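Local coordinates for endo-1,4-b-d-mannanase (Trichoderma reesei, PDB 1QNR), which hydrolyses beta-1,4-mannosidic linkages within mannans as a fungal glycoside hydrolase of family 5, at residues A140-V152 / W183-D195. Numbering follows the deposited sequence.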
ATOM      1  N   ALA A 140     -10.435  17.474 -10.788  1.00 10.06           N
ATOM      2  CA  ALA A 140     -10.129  16.366  -9.813  1.00  9.32           C
ATOM      3  C   ALA A 140      -8.623  16.221  -9.646  1.00  9.44           C
ATOM      4  O   ALA A 140      -8.165  16.036  -8.472  1.00 10.74           O
ATOM      5  CB  ALA A 140     -10.737  15.045 -10.336  1.00 10.67           C
ATOM      6  N   GLN A 141      -7.848  16.268 -10.744  1.00  7.93           N
ATOM      7  CA  GLN A 141      -6.382  16.082 -10.602  1.00  8.77           C
ATOM      8  C   GLN A 141      -5.739  17.281  -9.898  1.00 10.10           C
ATOM      9  O   GLN A 141      -4.768  17.074  -9.166  1.00 10.80           O
ATOM     10  CB  GLN A 141      -5.761  15.860 -12.008  1.00  9.20           C
ATOM     11  CG  GLN A 141      -6.115  14.486 -12.609  1.00  9.07           C
ATOM     12  CD  GLN A 141      -5.709  13.320 -11.690  1.00 10.03           C
ATOM     13  OE1 GLN A 141      -4.554  13.241 -11.241  1.00 10.44           O
ATOM     14  NE2 GLN A 141      -6.690  12.438 -11.423  1.00 11.01           N
ATOM     15  N   THR A 142      -6.286  18.523 -10.104  1.00  9.16           N
ATOM     16  CA  THR A 142      -5.748  19.673  -9.398  1.00 11.53           C
ATOM     17  C   THR A 142      -5.921  19.541  -7.893  1.00 11.15           C
ATOM     18  O   THR A 142      -4.983  19.762  -7.085  1.00  9.93           O
ATOM     19  CB  THR A 142      -6.441  20.970  -9.893  1.00 12.53           C
ATOM     20  OG1 THR A 142      -6.014  21.109 -11.274  1.00 15.52           O
ATOM     21  CG2 THR A 142      -5.944  22.204  -9.135  1.00 13.33           C
ATOM     22  N   GLN A 143      -7.087  19.075  -7.413  1.00 10.17           N
ATOM     23  CA  GLN A 143      -7.283  18.827  -5.980  1.00  9.05           C
ATOM     24  C   GLN A 143      -6.499  17.625  -5.479  1.00  9.35           C
ATOM     25  O   GLN A 143      -5.883  17.746  -4.375  1.00  9.13           O
ATOM     26  CB  GLN A 143      -8.795  18.717  -5.634  1.00  9.17           C
ATOM     27  CG  GLN A 143      -9.046  18.685  -4.137  1.00  9.17           C
ATOM     28  CD  GLN A 143      -8.616  19.920  -3.379  1.00 10.20           C
ATOM     29  OE1 GLN A 143      -8.692  21.052  -3.910  1.00 12.80           O
ATOM     30  NE2 GLN A 143      -8.159  19.814  -2.119  1.00 10.50           N
ATOM     31  N   TYR A 144      -6.425  16.522  -6.208  1.00  8.85           N
ATOM     32  CA  TYR A 144      -5.586  15.358  -5.817  1.00  8.86           C
ATOM     33  C   TYR A 144      -4.143  15.819  -5.613  1.00  8.31           C
ATOM     34  O   TYR A 144      -3.486  15.403  -4.608  1.00  8.96           O
ATOM     35  CB  TYR A 144      -5.694  14.246  -6.866  1.00  8.19           C
ATOM     36  CG  TYR A 144      -4.692  13.110  -6.745  1.00  6.91           C
ATOM     37  CD1 TYR A 144      -4.811  12.102  -5.757  1.00  8.15           C
ATOM     38  CD2 TYR A 144      -3.652  12.995  -7.679  1.00  8.39           C
ATOM     39  CE1 TYR A 144      -3.859  11.078  -5.670  1.00  8.74           C
ATOM     40  CE2 TYR A 144      -2.722  11.940  -7.621  1.00  8.94           C
ATOM     41  CZ  TYR A 144      -2.823  11.007  -6.581  1.00  7.64           C
ATOM     42  OH  TYR A 144      -1.854   9.992  -6.584  1.00  8.65           O
ATOM     43  N   ARG A 145      -3.597  16.620  -6.554  1.00  8.72           N
ATOM     44  CA  ARG A 145      -2.194  17.054  -6.362  1.00  8.43           C
ATOM     45  C   ARG A 145      -2.047  18.031  -5.183  1.00  9.62           C
ATOM     46  O   ARG A 145      -0.992  18.006  -4.490  1.00  9.79           O
ATOM     47  CB  ARG A 145      -1.605  17.707  -7.656  1.00 10.18           C
ATOM     48  CG  ARG A 145      -1.604  16.700  -8.825  0.70 11.82           C
ATOM     49  CD  ARG A 145      -0.980  17.432 -10.050  0.70 15.71           C
ATOM     50  NE  ARG A 145      -0.522  16.430 -10.973  0.70 16.78           N
ATOM     51  CZ  ARG A 145       0.540  16.367 -11.738  0.70 14.47           C
ATOM     52  NH1 ARG A 145       0.553  15.253 -12.488  0.70 14.98           N
ATOM     53  NH2 ARG A 145       1.516  17.331 -11.760  0.70 12.84           N
ATOM     54  N   LYS A 146      -3.068  18.838  -4.884  1.00  9.03           N
ATOM     55  CA  LYS A 146      -2.991  19.699  -3.683  1.00 10.61           C
ATOM     56  C   LYS A 146      -2.974  18.808  -2.438  1.00 10.96           C
ATOM     57  O   LYS A 146      -2.227  19.100  -1.474  1.00 11.11           O
ATOM     58  CB  LYS A 146      -4.206  20.647  -3.607  1.00 12.72           C
ATOM     59  CG  LYS A 146      -4.181  21.846  -4.531  0.50 14.14           C
ATOM     60  CD  LYS A 146      -5.388  22.774  -4.230  0.50 16.36           C
ATOM     61  CE  LYS A 146      -5.256  23.460  -2.905  0.50 21.31           C
ATOM     62  NZ  LYS A 146      -6.038  24.741  -2.810  0.50 25.27           N
ATOM     63  N   TYR A 147      -3.722  17.692  -2.443  1.00  9.06           N
ATOM     64  CA  TYR A 147      -3.687  16.767  -1.263  1.00  9.71           C
ATOM     65  C   TYR A 147      -2.383  16.017  -1.174  1.00  9.64           C
ATOM     66  O   TYR A 147      -1.805  15.948  -0.067  1.00  9.50           O
ATOM     67  CB  TYR A 147      -4.914  15.758  -1.417  1.00  9.27           C
ATOM     68  CG  TYR A 147      -4.973  14.881  -0.172  1.00  8.14           C
ATOM     69  CD1 TYR A 147      -5.365  15.468   1.056  1.00  8.75           C
ATOM     70  CD2 TYR A 147      -4.618  13.538  -0.209  1.00  8.49           C
ATOM     71  CE1 TYR A 147      -5.369  14.719   2.224  1.00  8.89           C
ATOM     72  CE2 TYR A 147      -4.628  12.777   0.975  1.00  8.00           C
ATOM     73  CZ  TYR A 147      -4.941  13.390   2.158  1.00  8.33           C
ATOM     74  OH  TYR A 147      -4.928  12.635   3.369  1.00  9.37           O
ATOM     75  N   VAL A 148      -1.816  15.536  -2.263  1.00  8.46           N
ATOM     76  CA  VAL A 148      -0.456  14.963  -2.286  1.00  8.85           C
ATOM     77  C   VAL A 148       0.522  15.955  -1.647  1.00  9.99           C
ATOM     78  O   VAL A 148       1.387  15.551  -0.820  1.00 10.79           O
ATOM     79  CB  VAL A 148      -0.038  14.578  -3.727  1.00  9.24           C
ATOM     80  CG1 VAL A 148       1.444  14.191  -3.796  1.00 10.45           C
ATOM     81  CG2 VAL A 148      -0.881  13.421  -4.275  1.00  9.30           C
ATOM     82  N   GLN A 149       0.497  17.227  -2.123  1.00 10.47           N
ATOM     83  CA  GLN A 149       1.462  18.162  -1.469  1.00 10.28           C
ATOM     84  C   GLN A 149       1.241  18.294   0.028  1.00 10.29           C
ATOM     85  O   GLN A 149       2.278  18.425   0.779  1.00 11.93           O
ATOM     86  CB  GLN A 149       1.376  19.536  -2.209  1.00 13.03           C
ATOM     87  CG  GLN A 149       2.465  20.510  -1.745  1.00 13.98           C
ATOM     88  CD  GLN A 149       2.268  21.303  -0.496  1.00 17.82           C
ATOM     89  OE1 GLN A 149       1.167  21.539   0.034  1.00 20.65           O
ATOM     90  NE2 GLN A 149       3.366  21.829   0.088  1.00 20.56           N
ATOM     91  N   ALA A 150      -0.011  18.336   0.450  1.00  9.32           N
ATOM     92  CA  ALA A 150      -0.264  18.503   1.914  1.00 11.81           C
ATOM     93  C   ALA A 150       0.244  17.315   2.708  1.00 12.65           C
ATOM     94  O   ALA A 150       0.697  17.529   3.853  1.00 14.87           O
ATOM     95  CB  ALA A 150      -1.769  18.687   2.125  1.00 12.22           C
ATOM     96  N   VAL A 151       0.200  16.077   2.145  1.00 10.54           N
ATOM     97  CA  VAL A 151       0.716  14.944   2.925  1.00  9.73           C
ATOM     98  C   VAL A 151       2.217  14.832   2.829  1.00  8.98           C
ATOM     99  O   VAL A 151       2.947  14.787   3.865  1.00 10.37           O
ATOM    100  CB  VAL A 151       0.068  13.624   2.407  1.00  8.87           C
ATOM    101  CG1 VAL A 151       0.699  12.369   3.094  1.00  9.97           C
ATOM    102  CG2 VAL A 151      -1.467  13.640   2.689  1.00 10.71           C
ATOM    103  N   VAL A 152       2.784  14.921   1.609  1.00  9.27           N
ATOM    104  CA  VAL A 152       4.229  14.775   1.402  1.00  9.02           C
ATOM    105  C   VAL A 152       4.999  15.846   2.177  1.00 11.31           C
ATOM    106  O   VAL A 152       6.044  15.521   2.810  1.00 11.24           O
ATOM    107  CB  VAL A 152       4.652  14.782  -0.070  1.00  9.55           C
ATOM    108  CG1 VAL A 152       6.165  14.834  -0.218  1.00 10.16           C
ATOM    109  CG2 VAL A 152       4.101  13.550  -0.806  1.00 10.24           C
ATOM    110  N   TRP A 183      -0.608   8.988 -16.562  1.00 10.63           N
ATOM    111  CA  TRP A 183      -0.931   9.600 -15.247  1.00  9.75           C
ATOM    112  C   TRP A 183       0.152   9.225 -14.222  1.00  9.72           C
ATOM    113  O   TRP A 183       0.653  10.129 -13.499  1.00 10.39           O
ATOM    114  CB  TRP A 183      -2.298   9.008 -14.827  1.00  9.52           C
ATOM    115  CG  TRP A 183      -2.698   9.385 -13.410  1.00  9.25           C
ATOM    116  CD1 TRP A 183      -3.278  10.582 -13.001  1.00  8.53           C
ATOM    117  CD2 TRP A 183      -2.587   8.563 -12.223  1.00  8.52           C
ATOM    118  NE1 TRP A 183      -3.453  10.585 -11.635  1.00  9.50           N
ATOM    119  CE2 TRP A 183      -3.031   9.341 -11.149  1.00  9.01           C
ATOM    120  CE3 TRP A 183      -2.098   7.262 -12.007  1.00  9.58           C
ATOM    121  CZ2 TRP A 183      -3.080   8.811  -9.862  1.00  8.72           C
ATOM    122  CZ3 TRP A 183      -2.141   6.751 -10.682  1.00  9.56           C
ATOM    123  CH2 TRP A 183      -2.617   7.543  -9.611  1.00  9.33           C
ATOM    124  N   ALA A 184       0.565   7.951 -14.165  1.00  9.72           N
ATOM    125  CA  ALA A 184       1.581   7.579 -13.174  1.00  9.90           C
ATOM    126  C   ALA A 184       2.927   8.227 -13.440  1.00  9.73           C
ATOM    127  O   ALA A 184       3.654   8.601 -12.486  1.00  9.98           O
ATOM    128  CB  ALA A 184       1.732   6.047 -13.139  1.00 10.96           C
ATOM    129  N   THR A 185       3.260   8.431 -14.740  1.00 11.58           N
ATOM    130  CA  THR A 185       4.504   9.129 -15.076  1.00 10.33           C
ATOM    131  C   THR A 185       4.438  10.554 -14.552  1.00  9.19           C
ATOM    132  O   THR A 185       5.417  11.033 -13.838  1.00 10.39           O
ATOM    133  CB  THR A 185       4.680   9.102 -16.634  1.00 10.60           C
ATOM    134  OG1 THR A 185       4.866   7.774 -17.078  1.00 12.25           O
ATOM    135  CG2 THR A 185       5.895   9.941 -17.074  1.00 13.11           C
ATOM    136  N   SER A 186       3.402  11.320 -14.849  1.00  9.83           N
ATOM    137  CA  SER A 186       3.297  12.710 -14.401  1.00 10.51           C
ATOM    138  C   SER A 186       3.199  12.857 -12.884  1.00  8.94           C
ATOM    139  O   SER A 186       3.893  13.737 -12.274  1.00 10.22           O
ATOM    140  CB  SER A 186       2.048  13.365 -15.047  1.00 14.46           C
ATOM    141  OG  SER A 186       2.081  14.747 -14.699  1.00 21.37           O
ATOM    142  N   VAL A 187       2.366  12.000 -12.217  1.00  9.04           N
ATOM    143  CA  VAL A 187       2.219  12.189 -10.762  1.00  9.61           C
ATOM    144  C   VAL A 187       3.502  11.766 -10.057  1.00  8.47           C
ATOM    145  O   VAL A 187       3.897  12.464  -9.083  1.00  8.75           O
ATOM    146  CB  VAL A 187       1.006  11.403 -10.217  1.00  9.42           C
ATOM    147  CG1 VAL A 187       0.902  11.447  -8.687  1.00 10.12           C
ATOM    148  CG2 VAL A 187      -0.321  11.918 -10.821  1.00 11.26           C
ATOM    149  N   SER A 188       4.172  10.695 -10.459  1.00  8.14           N
ATOM    150  CA  SER A 188       5.436  10.309  -9.731  1.00  8.50           C
ATOM    151  C   SER A 188       6.496  11.379  -9.952  1.00  9.12           C
ATOM    152  O   SER A 188       7.285  11.614  -9.049  1.00  9.05           O
ATOM    153  CB  SER A 188       5.913   8.913 -10.125  1.00  8.08           C
ATOM    154  OG  SER A 188       6.179   8.769 -11.567  1.00  9.62           O
ATOM    155  N   GLN A 189       6.613  11.977 -11.155  1.00  9.16           N
ATOM    156  CA  GLN A 189       7.515  13.139 -11.318  1.00  9.39           C
ATOM    157  C   GLN A 189       7.150  14.257 -10.369  1.00  8.74           C
ATOM    158  O   GLN A 189       8.074  14.889  -9.747  1.00 10.75           O
ATOM    159  CB  GLN A 189       7.482  13.688 -12.785  1.00 10.96           C
ATOM    160  CG  GLN A 189       8.160  12.810 -13.807  1.00 12.82           C
ATOM    161  CD  GLN A 189       7.936  13.319 -15.243  1.00 17.32           C
ATOM    162  OE1 GLN A 189       7.477  14.463 -15.445  1.00 22.05           O
ATOM    163  NE2 GLN A 189       8.302  12.492 -16.189  1.00 16.05           N
ATOM    164  N   TYR A 190       5.862  14.552 -10.142  1.00  8.40           N
ATOM    165  CA  TYR A 190       5.465  15.600  -9.174  1.00  8.52           C
ATOM    166  C   TYR A 190       5.880  15.240  -7.772  1.00  8.61           C
ATOM    167  O   TYR A 190       6.428  16.096  -7.017  1.00  8.04           O
ATOM    168  CB  TYR A 190       3.934  15.808  -9.281  1.00  9.71           C
ATOM    169  CG  TYR A 190       3.379  16.832  -8.306  1.00  9.40           C
ATOM    170  CD1 TYR A 190       3.865  18.150  -8.367  1.00 11.32           C
ATOM    171  CD2 TYR A 190       2.434  16.575  -7.317  1.00 10.36           C
ATOM    172  CE1 TYR A 190       3.464  19.171  -7.480  1.00 13.21           C
ATOM    173  CE2 TYR A 190       1.945  17.555  -6.456  1.00 11.20           C
ATOM    174  CZ  TYR A 190       2.515  18.819  -6.537  1.00 12.18           C
ATOM    175  OH  TYR A 190       2.070  19.798  -5.621  1.00 13.96           O
ATOM    176  N   VAL A 191       5.671  13.995  -7.335  1.00  9.37           N
ATOM    177  CA  VAL A 191       6.093  13.603  -5.970  1.00  9.25           C
ATOM    178  C   VAL A 191       7.603  13.765  -5.818  1.00  9.36           C
ATOM    179  O   VAL A 191       8.065  14.335  -4.783  1.00  9.70           O
ATOM    180  CB  VAL A 191       5.698  12.125  -5.650  1.00  9.45           C
ATOM    181  CG1 VAL A 191       6.188  11.686  -4.247  1.00  9.63           C
ATOM    182  CG2 VAL A 191       4.170  11.965  -5.683  1.00  9.40           C
ATOM    183  N   LYS A 192       8.392  13.361  -6.815  1.00  9.77           N
ATOM    184  CA  LYS A 192       9.862  13.530  -6.744  1.00  9.72           C
ATOM    185  C   LYS A 192      10.262  15.004  -6.677  1.00  9.45           C
ATOM    186  O   LYS A 192      11.324  15.359  -6.073  1.00 11.83           O
ATOM    187  CB  LYS A 192      10.574  12.816  -7.905  1.00 11.90           C
ATOM    188  CG  LYS A 192      10.419  11.275  -7.841  1.00 13.15           C
ATOM    189  CD  LYS A 192      11.255  10.659  -6.723  1.00 12.75           C
ATOM    190  CE  LYS A 192      11.456   9.150  -6.989  1.00 15.64           C
ATOM    191  NZ  LYS A 192      12.204   8.440  -5.903  1.00 16.20           N
ATOM    192  N   SER A 193       9.444  15.910  -7.244  1.00  9.56           N
ATOM    193  CA  SER A 193       9.746  17.367  -7.184  1.00  8.74           C
ATOM    194  C   SER A 193       9.486  17.954  -5.811  1.00 10.04           C
ATOM    195  O   SER A 193       9.980  19.065  -5.493  1.00 11.79           O
ATOM    196  CB  SER A 193       8.880  18.142  -8.226  1.00 10.98           C
ATOM    197  OG  SER A 193       7.525  18.434  -7.823  1.00 12.12           O
ATOM    198  N   LEU A 194       8.670  17.236  -4.973  1.00  8.78           N
ATOM    199  CA  LEU A 194       8.390  17.677  -3.625  1.00  9.83           C
ATOM    200  C   LEU A 194       9.313  17.036  -2.586  1.00  8.56           C
ATOM    201  O   LEU A 194       9.383  17.547  -1.428  1.00 10.65           O
ATOM    202  CB  LEU A 194       6.952  17.221  -3.191  1.00  9.07           C
ATOM    203  CG  LEU A 194       5.833  17.808  -4.075  1.00 11.00           C
ATOM    204  CD1 LEU A 194       4.482  17.234  -3.608  1.00 13.48           C
ATOM    205  CD2 LEU A 194       5.776  19.349  -3.881  1.00 16.24           C
ATOM    206  N   ASP A 195       9.975  15.928  -2.910  1.00  9.14           N
ATOM    207  CA  ASP A 195      10.724  15.122  -1.933  1.00  8.81           C
ATOM    208  C   ASP A 195      11.765  14.248  -2.676  1.00  9.17           C
ATOM    209  O   ASP A 195      11.370  13.333  -3.450  1.00  9.47           O
ATOM    210  CB  ASP A 195       9.744  14.245  -1.126  1.00  9.79           C
ATOM    211  CG  ASP A 195      10.353  13.216  -0.185  1.00  9.48           C
ATOM    212  OD1 ASP A 195      11.571  12.966  -0.157  1.00  9.06           O
ATOM    213  OD2 ASP A 195       9.538  12.687   0.672  1.00  9.59           O
TER
HETATM  214  O   HOH W   1       4.174  16.449 -13.022  1.00 17.03           O
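V148 and V191 show how two outer helices of a TIM barrel pack: their methyls CG1 and CG2 meet at 4.0 Å where both side chains are buried. Further along, CG1 of V152 lies 3.7 Å from CB of D195. Toward the other end, V187 CG1 reaches the edge of the Y144 ring, whose hydroxyl bonds to the carbonyl of L166. Beside it, OE1 of Q141 lies in the indole plane of W183 and accepts from NE1 at 2.9 Å in a bent bond; NE1 comes from above the amide plane, which stands 86° to the indole.

The other side is partly exposed to solvent and more polar. In one of its two conformers, R145 passes one guanidinium face over CB of Y190, bonds through NH1 to OG of S186 (2.7 Å), and through NH2 reaches a water that also binds the carbonyl of S186. Y190, with CG anti to the backbone N (chi1 178°), reaches toward 140-152 and sets its ring edge, at CE2, 3.6 Å from O of R145.

The axes of the two segments come within 10.5 Å and diverge by 34°, with V152 and V191 both resting on W164 of the intervening strand 161-165 and V191 also touching strand 199-201.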